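Local coordinates for protein chloride intracellular channel exc-4 (Caenorhabditis elegans, PDB 2YV9) that may insert into membranes to form chloride channels and is required to regulate the lumen size of the growing excretory canal, at residues Leu22-Ala26 with Val60-Val65; Gln41-Met45 with Ala233-Pro239. Residues are numbered along the deposited sequence.

Contact 1. Residues Leu22-Ala26 with Val60-Val65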
ATOM      1  N   LEU A  22      -5.540  11.569   7.259  1.00 26.18           N
ATOM      2  CA  LEU A  22      -4.440  10.667   6.978  1.00 26.38           C
ATOM      3  C   LEU A  22      -3.852  10.167   8.277  1.00 27.66           C
ATOM      4  O   LEU A  22      -3.483  10.963   9.142  1.00 25.01           O
ATOM      5  CB  LEU A  22      -3.370  11.404   6.193  1.00 23.66           C
ATOM      6  CG  LEU A  22      -2.225  10.498   5.744  1.00 23.77           C
ATOM      7  CD1 LEU A  22      -2.665   9.542   4.643  1.00 26.90           C
ATOM      8  CD2 LEU A  22      -1.111  11.383   5.240  1.00 28.54           C
ATOM      9  N   TYR A  23      -3.764   8.839   8.394  1.00 27.21           N
ATOM     10  CA  TYR A  23      -3.167   8.189   9.542  1.00 26.86           C
ATOM     11  C   TYR A  23      -1.781   7.784   9.085  1.00 29.20           C
ATOM     12  O   TYR A  23      -1.639   7.166   8.039  1.00 24.76           O
ATOM     13  CB  TYR A  23      -3.966   6.938   9.932  1.00 26.54           C
ATOM     14  CG  TYR A  23      -5.288   7.241  10.597  1.00 24.88           C
ATOM     15  CD1 TYR A  23      -5.426   7.220  11.970  1.00 47.73           C
ATOM     16  CD2 TYR A  23      -6.394   7.616   9.835  1.00 38.62           C
ATOM     17  CE1 TYR A  23      -6.639   7.511  12.571  1.00 51.08           C
ATOM     18  CE2 TYR A  23      -7.606   7.892  10.431  1.00 45.89           C
ATOM     19  CZ  TYR A  23      -7.723   7.845  11.793  1.00 42.36           C
ATOM     20  OH  TYR A  23      -8.945   8.142  12.370  1.00 48.93           O
ATOM     21  N   VAL A  24      -0.774   8.158   9.848  1.00 24.11           N
ATOM     22  CA  VAL A  24       0.617   7.886   9.530  1.00 24.88           C
ATOM     23  C   VAL A  24       1.256   7.052  10.650  1.00 25.47           C
ATOM     24  O   VAL A  24       0.920   7.188  11.810  1.00 26.58           O
ATOM     25  CB  VAL A  24       1.421   9.175   9.265  1.00 25.21           C
ATOM     26  CG1 VAL A  24       0.811   9.953   8.041  1.00 21.45           C
ATOM     27  CG2 VAL A  24       1.545  10.063  10.534  1.00 28.48           C
ATOM     28  N   LYS A  25       2.232   6.234  10.274  1.00 22.52           N
ATOM     29  CA  LYS A  25       2.986   5.477  11.247  1.00 26.74           C
ATOM     30  C   LYS A  25       3.739   6.406  12.204  1.00 25.95           C
ATOM     31  O   LYS A  25       4.451   7.293  11.766  1.00 23.65           O
ATOM     32  CB  LYS A  25       3.988   4.572  10.526  1.00 24.22           C
ATOM     33  CG  LYS A  25       4.756   3.681  11.490  1.00 30.65           C
ATOM     34  CD  LYS A  25       6.005   3.008  10.903  1.00 36.22           C
ATOM     35  CE  LYS A  25       6.836   2.388  12.059  1.00 44.46           C
ATOM     36  NZ  LYS A  25       7.456   3.438  12.998  1.00 34.67           N
ATOM     37  N   ALA A  26       3.571   6.199  13.516  1.00 23.56           N
ATOM     38  CA  ALA A  26       4.247   6.992  14.525  1.00 25.71           C
ATOM     39  C   ALA A  26       5.706   6.559  14.707  1.00 23.89           C
ATOM     40  O   ALA A  26       6.079   5.403  14.464  1.00 25.21           O
ATOM     41  CB  ALA A  26       3.500   6.851  15.904  1.00 22.02           C
ATOM     42  N   VAL A  60      -4.036  15.164  10.064  1.00 29.67           N
ATOM     43  CA  VAL A  60      -3.110  14.064  10.131  1.00 27.04           C
ATOM     44  C   VAL A  60      -2.996  13.583  11.568  1.00 29.00           C
ATOM     45  O   VAL A  60      -2.860  14.407  12.475  1.00 33.90           O
ATOM     46  CB  VAL A  60      -1.696  14.461   9.645  1.00 24.33           C
ATOM     47  CG1 VAL A  60      -0.730  13.229   9.759  1.00 30.36           C
ATOM     48  CG2 VAL A  60      -1.744  14.954   8.223  1.00 25.39           C
ATOM     49  N   LYS A  61      -2.979  12.256  11.747  1.00 28.41           N
ATOM     50  CA  LYS A  61      -2.887  11.610  13.063  1.00 33.52           C
ATOM     51  C   LYS A  61      -1.862  10.492  13.040  1.00 29.14           C
ATOM     52  O   LYS A  61      -1.817   9.732  12.082  1.00 27.54           O
ATOM     53  CB  LYS A  61      -4.237  11.020  13.464  1.00 37.75           C
ATOM     54  CG  LYS A  61      -5.309  12.063  13.664  1.00 45.24           C
ATOM     55  CD  LYS A  61      -6.649  11.465  14.050  1.00 55.79           C
ATOM     56  CE  LYS A  61      -7.718  12.548  14.184  1.00 67.30           C
ATOM     57  NZ  LYS A  61      -7.345  13.599  15.172  1.00 69.59           N
ATOM     58  N   THR A  62      -1.065  10.397  14.106  1.00 29.58           N
ATOM     59  CA  THR A  62      -0.028   9.392  14.206  1.00 25.96           C
ATOM     60  C   THR A  62      -0.557   8.164  14.929  1.00 32.02           C
ATOM     61  O   THR A  62      -1.336   8.280  15.868  1.00 36.87           O
ATOM     62  CB  THR A  62       1.215   9.895  14.980  1.00 41.54           C
ATOM     63  OG1 THR A  62       0.880  10.035  16.377  1.00 34.14           O
ATOM     64  CG2 THR A  62       1.783  11.243  14.371  1.00 29.56           C
ATOM     65  N   VAL A  63      -0.093   6.991  14.521  1.00 30.93           N
ATOM     66  CA  VAL A  63      -0.524   5.743  15.118  1.00 32.61           C
ATOM     67  C   VAL A  63       0.625   4.781  15.365  1.00 34.21           C
ATOM     68  O   VAL A  63       1.575   4.663  14.586  1.00 27.05           O
ATOM     69  CB  VAL A  63      -1.589   5.067  14.210  1.00 36.38           C
ATOM     70  CG1 VAL A  63      -1.881   3.658  14.671  1.00 49.81           C
ATOM     71  CG2 VAL A  63      -2.851   5.889  14.190  1.00 30.61           C
ATOM     72  N   ASN A  64       0.526   4.059  16.474  1.00 33.46           N
ATOM     73  CA  ASN A  64       1.408   2.978  16.763  1.00 35.10           C
ATOM     74  C   ASN A  64       0.797   1.767  16.089  1.00 35.75           C
ATOM     75  O   ASN A  64      -0.265   1.292  16.482  1.00 33.40           O
ATOM     76  CB  ASN A  64       1.474   2.810  18.285  1.00 40.87           C
ATOM     77  CG  ASN A  64       2.478   1.812  18.717  1.00 43.13           C
ATOM     78  OD1 ASN A  64       2.785   0.866  17.998  1.00 35.29           O
ATOM     79  ND2 ASN A  64       2.977   1.981  19.944  1.00 51.05           N
ATOM     80  N   VAL A  65       1.431   1.300  15.024  1.00 37.99           N
ATOM     81  CA  VAL A  65       0.901   0.185  14.254  1.00 33.14           C
ATOM     82  C   VAL A  65       0.771  -1.102  15.062  1.00 43.23           C
ATOM     83  O   VAL A  65       0.123  -2.068  14.624  1.00 36.43           O
ATOM     84  CB  VAL A  65       1.773  -0.119  13.015  1.00 45.80           C
ATOM     85  CG1 VAL A  65       1.788   1.080  12.055  1.00 36.80           C
ATOM     86  CG2 VAL A  65       3.189  -0.520  13.436  1.00 50.27           C
TER
HETATM   87  O   HOH W   1       4.396   2.848  14.879  1.00 37.15           O

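Contact 2. Residues Gln41-Met45 with Ala233-Pro239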
ATOM      1  N   GLN A  41       4.774  10.022   4.044  1.00 21.27           N
ATOM      2  CA  GLN A  41       5.228  11.385   3.661  1.00 20.96           C
ATOM      3  C   GLN A  41       4.815  11.749   2.218  1.00 21.01           C
ATOM      4  O   GLN A  41       4.447  12.876   1.933  1.00 21.89           O
ATOM      5  CB  GLN A  41       6.694  11.632   3.803  1.00 19.00           C
ATOM      6  CG  GLN A  41       6.917  13.121   3.827  1.00 19.39           C
ATOM      7  CD  GLN A  41       8.343  13.631   4.120  1.00 19.65           C
ATOM      8  OE1 GLN A  41       9.300  12.868   4.330  1.00 21.66           O
ATOM      9  NE2 GLN A  41       8.485  14.966   4.103  1.00 22.14           N
ATOM     10  N   GLU A  42       4.889  10.800   1.302  1.00 21.59           N
ATOM     11  CA  GLU A  42       4.442  11.028  -0.084  1.00 19.41           C
ATOM     12  C   GLU A  42       2.985  11.558  -0.076  1.00 21.68           C
ATOM     13  O   GLU A  42       2.705  12.599  -0.657  1.00 22.89           O
ATOM     14  CB  GLU A  42       4.490   9.716  -0.852  1.00 23.48           C
ATOM     15  CG  GLU A  42       3.984   9.781  -2.287  1.00 20.98           C
ATOM     16  CD  GLU A  42       4.165   8.498  -3.076  1.00 26.24           C
ATOM     17  OE1 GLU A  42       4.590   7.461  -2.505  1.00 24.28           O
ATOM     18  OE2 GLU A  42       3.826   8.515  -4.279  1.00 21.86           O
ATOM     19  N   PHE A  43       2.047  10.831   0.530  1.00 23.07           N
ATOM     20  CA  PHE A  43       0.659  11.256   0.485  1.00 21.55           C
ATOM     21  C   PHE A  43       0.398  12.504   1.302  1.00 22.31           C
ATOM     22  O   PHE A  43      -0.462  13.338   0.931  1.00 25.99           O
ATOM     23  CB  PHE A  43      -0.320  10.147   0.838  1.00 24.68           C
ATOM     24  CG  PHE A  43      -0.254   9.013  -0.108  1.00 20.19           C
ATOM     25  CD1 PHE A  43      -0.389   9.232  -1.466  1.00 21.41           C
ATOM     26  CD2 PHE A  43      -0.011   7.733   0.320  1.00 22.72           C
ATOM     27  CE1 PHE A  43      -0.292   8.190  -2.355  1.00 23.94           C
ATOM     28  CE2 PHE A  43       0.064   6.692  -0.588  1.00 20.59           C
ATOM     29  CZ  PHE A  43      -0.057   6.910  -1.899  1.00 23.52           C
ATOM     30  N   TRP A  44       1.118  12.661   2.405  1.00 20.84           N
ATOM     31  CA  TRP A  44       0.958  13.881   3.206  1.00 23.62           C
ATOM     32  C   TRP A  44       1.382  15.065   2.359  1.00 20.95           C
ATOM     33  O   TRP A  44       0.627  16.066   2.268  1.00 23.32           O
ATOM     34  CB  TRP A  44       1.742  13.790   4.495  1.00 22.89           C
ATOM     35  CG  TRP A  44       1.502  14.876   5.535  1.00 24.25           C
ATOM     36  CD1 TRP A  44       0.873  16.096   5.395  1.00 23.26           C
ATOM     37  CD2 TRP A  44       1.969  14.812   6.877  1.00 21.76           C
ATOM     38  NE1 TRP A  44       0.888  16.766   6.618  1.00 23.78           N
ATOM     39  CE2 TRP A  44       1.548  15.980   7.539  1.00 23.38           C
ATOM     40  CE3 TRP A  44       2.654  13.825   7.611  1.00 21.20           C
ATOM     41  CZ2 TRP A  44       1.871  16.232   8.863  1.00 22.19           C
ATOM     42  CZ3 TRP A  44       2.934  14.054   8.941  1.00 24.35           C
ATOM     43  CH2 TRP A  44       2.556  15.260   9.559  1.00 27.15           C
ATOM     44  N   MET A  45       2.522  14.949   1.649  1.00 19.39           N
ATOM     45  CA  MET A  45       2.880  16.071   0.775  1.00 22.44           C
ATOM     46  C   MET A  45       1.799  16.388  -0.260  1.00 24.27           C
ATOM     47  O   MET A  45       1.458  17.573  -0.519  1.00 23.18           O
ATOM     48  CB  MET A  45       4.187  15.791   0.037  1.00 23.37           C
ATOM     49  CG  MET A  45       5.400  15.773   0.955  1.00 22.73           C
ATOM     50  SD  MET A  45       7.022  15.553   0.252  1.00 21.10           S
ATOM     51  CE  MET A  45       7.072  16.901  -0.899  1.00 17.71           C
ATOM     52  N   ALA A 233       4.900  21.844   1.985  1.00 22.17           N
ATOM     53  CA  ALA A 233       4.410  20.416   1.929  1.00 23.12           C
ATOM     54  C   ALA A 233       5.457  19.448   2.473  1.00 24.55           C
ATOM     55  O   ALA A 233       5.134  18.483   3.175  1.00 25.10           O
ATOM     56  CB  ALA A 233       4.025  20.024   0.519  1.00 23.15           C
ATOM     57  N   PHE A 234       6.700  19.687   2.118  1.00 21.15           N
ATOM     58  CA  PHE A 234       7.789  18.863   2.611  1.00 25.92           C
ATOM     59  C   PHE A 234       8.068  19.097   4.104  1.00 23.89           C
ATOM     60  O   PHE A 234       8.179  18.141   4.929  1.00 25.92           O
ATOM     61  CB  PHE A 234       9.055  19.086   1.788  1.00 23.23           C
ATOM     62  CG  PHE A 234      10.240  18.324   2.337  1.00 20.83           C
ATOM     63  CD1 PHE A 234      10.390  16.964   2.034  1.00 25.61           C
ATOM     64  CD2 PHE A 234      11.119  18.908   3.251  1.00 24.20           C
ATOM     65  CE1 PHE A 234      11.412  16.252   2.561  1.00 25.21           C
ATOM     66  CE2 PHE A 234      12.183  18.156   3.795  1.00 20.88           C
ATOM     67  CZ  PHE A 234      12.298  16.815   3.428  1.00 20.06           C
ATOM     68  N   ILE A 235       8.202  20.382   4.455  1.00 25.24           N
ATOM     69  CA  ILE A 235       8.596  20.749   5.795  1.00 22.38           C
ATOM     70  C   ILE A 235       7.580  20.216   6.793  1.00 23.43           C
ATOM     71  O   ILE A 235       7.971  19.601   7.823  1.00 26.71           O
ATOM     72  CB  ILE A 235       8.748  22.258   5.945  1.00 25.63           C
ATOM     73  CG1 ILE A 235       9.854  22.791   5.025  1.00 28.42           C
ATOM     74  CG2 ILE A 235       9.050  22.630   7.402  1.00 27.07           C
ATOM     75  CD1 ILE A 235       9.791  24.340   4.872  1.00 27.62           C
ATOM     76  N   GLU A 236       6.303  20.425   6.511  1.00 24.36           N
ATOM     77  CA  GLU A 236       5.255  20.072   7.493  1.00 27.46           C
ATOM     78  C   GLU A 236       5.161  18.561   7.723  1.00 27.69           C
ATOM     79  O   GLU A 236       4.787  18.110   8.810  1.00 28.97           O
ATOM     80  CB  GLU A 236       3.901  20.647   7.070  1.00 29.08           C
ATOM     81  CG  GLU A 236       3.847  22.183   7.212  1.00 33.55           C
ATOM     82  CD  GLU A 236       4.313  22.675   8.565  1.00 46.37           C
ATOM     83  OE1 GLU A 236       3.717  22.242   9.572  1.00 45.25           O
ATOM     84  OE2 GLU A 236       5.284  23.471   8.623  1.00 46.42           O
ATOM     85  N   SER A 237       5.525  17.782   6.712  1.00 23.83           N
ATOM     86  CA  SER A 237       5.386  16.320   6.762  1.00 23.76           C
ATOM     87  C   SER A 237       6.693  15.617   7.074  1.00 25.07           C
ATOM     88  O   SER A 237       6.755  14.396   7.010  1.00 25.77           O
ATOM     89  CB  SER A 237       4.867  15.821   5.423  1.00 24.59           C
ATOM     90  OG  SER A 237       5.774  16.201   4.370  1.00 22.05           O
ATOM     91  N   CYS A 238       7.742  16.363   7.378  1.00 24.50           N
ATOM     92  CA  CYS A 238       9.087  15.783   7.478  1.00 21.42           C
ATOM     93  C   CYS A 238       9.362  15.333   8.911  1.00 22.14           C
ATOM     94  O   CYS A 238       9.231  16.135   9.864  1.00 22.54           O
ATOM     95  CB  CYS A 238      10.151  16.803   7.042  1.00 25.62           C
ATOM     96  SG  CYS A 238      11.833  16.123   7.049  1.00 24.98           S
ATOM     97  N   PRO A 239       9.741  14.047   9.078  1.00 21.49           N
ATOM     98  CA  PRO A 239       9.984  13.604  10.443  1.00 21.32           C
ATOM     99  C   PRO A 239      11.252  14.171  10.989  1.00 22.97           C
ATOM    100  O   PRO A 239      12.115  14.539  10.227  1.00 23.81           O
ATOM    101  CB  PRO A 239      10.123  12.097  10.299  1.00 24.07           C
ATOM    102  CG  PRO A 239      10.608  11.902   8.962  1.00 24.74           C
ATOM    103  CD  PRO A 239       9.914  12.960   8.133  1.00 21.28           C
TER

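Contact 1. Residues Leu22-Ala26 with Val60-Val65
Val60 is paired with Leu22 in a parallel ladder that has begun before it, CA to CA 4.8 Å, and its CG1 lies 4.0 Å from Val24 CG2. Lys61 lies in register with Tyr23 and uses both backbone polar groups: its N donates to Leu22 O (3.0 Å) and its O accepts from Val24 N (2.9 Å). Thr62 pairs with Val24, CG2 to CG2 at 4.0 Å, while its hydroxyl bonds to Ala31 O. Val63 repeats the ladder, N to Val24 O at 2.9 Å and O to Ala26 N at 2.7 Å, and sets CG2 3.7 Å from Tyr23 CD1 at the ring edge. Beyond the strand, Val65 CG1 meets Lys25 CG at 4.0 Å. Edge strand 57-63 and inner strand 19-25 belong to one beta-alpha-beta unit of the thioredoxin-like domain; the segment axes approach to 4.6 Å at 35°. Four backbone bonds, three at 160-165° and that of Val63 N at 147°, imply that main-chain pairing sets the register; Leu22, Val24 and Val60 pack under helix 38-52, whereas Tyr23 and Lys61 opposite remain partly or fully exposed.

Contact 2. Residues Gln41-Met45 with Ala233-Pro239
This is a buried interdomain contact: helix 38-52 of the thioredoxin-like domain packs against residues Ala233-Pro239, at and beyond helix 232-236, in the all-helical C-terminal domain of the GST fold. Met45 CA lies 4.7 Å from Ala233 CA, and Gln41 CA lies 5.8 Å from Ser237 CA. Ser237 is central. Its CB lies 3.6 Å from the centroid of the five-membered ring of Trp44, 24° off the normal, a CH-pi contact over the face. Its OG accepts from Gln41 NE2 at 3.0 Å (152°) and donates to Ala233 O at 2.7 Å, so the hydroxyl links the Gln41 side chain to the Ala233 carbonyl. Met45 fills the neighbouring space, CE 4.0 Å from Phe234 CB, while its SD sits 5.4 Å from the Phe234 ring centroid at the edge, a Met-aromatic contact. Met45 and Gln41 also touch Pro197 of helix 190-210. Since the predicted transmembrane segment includes Gln41-Met45, membrane insertion would probably require this largely side-chain interface, with its Gln41-Ser237 bond, to be given up.

In the fold
Contacts 1 and 2 meet through helix 38-52, the crossover helix between the two strands of contact 1 and itself one side of contact 2. Trp44 bridges them: its CE2 lies 3.5 Å from Val60 CG2 and its CB 3.8 Å from Leu22 CD2, while its ring also takes part in contact 2. The centres are about 13 Å apart. Contact 1 is partly buried, its centre about 15 Å from the chain centre, and includes edge strand 57-63; contact 2 is buried, its centre about 6 Å from that point. Accordingly, contact 1 rests on repeated main-chain hydrogen bonds within one domain, whereas contact 2 joins two domains by side-chain packing and the Gln41-Ser237 side-chain hydrogen bond.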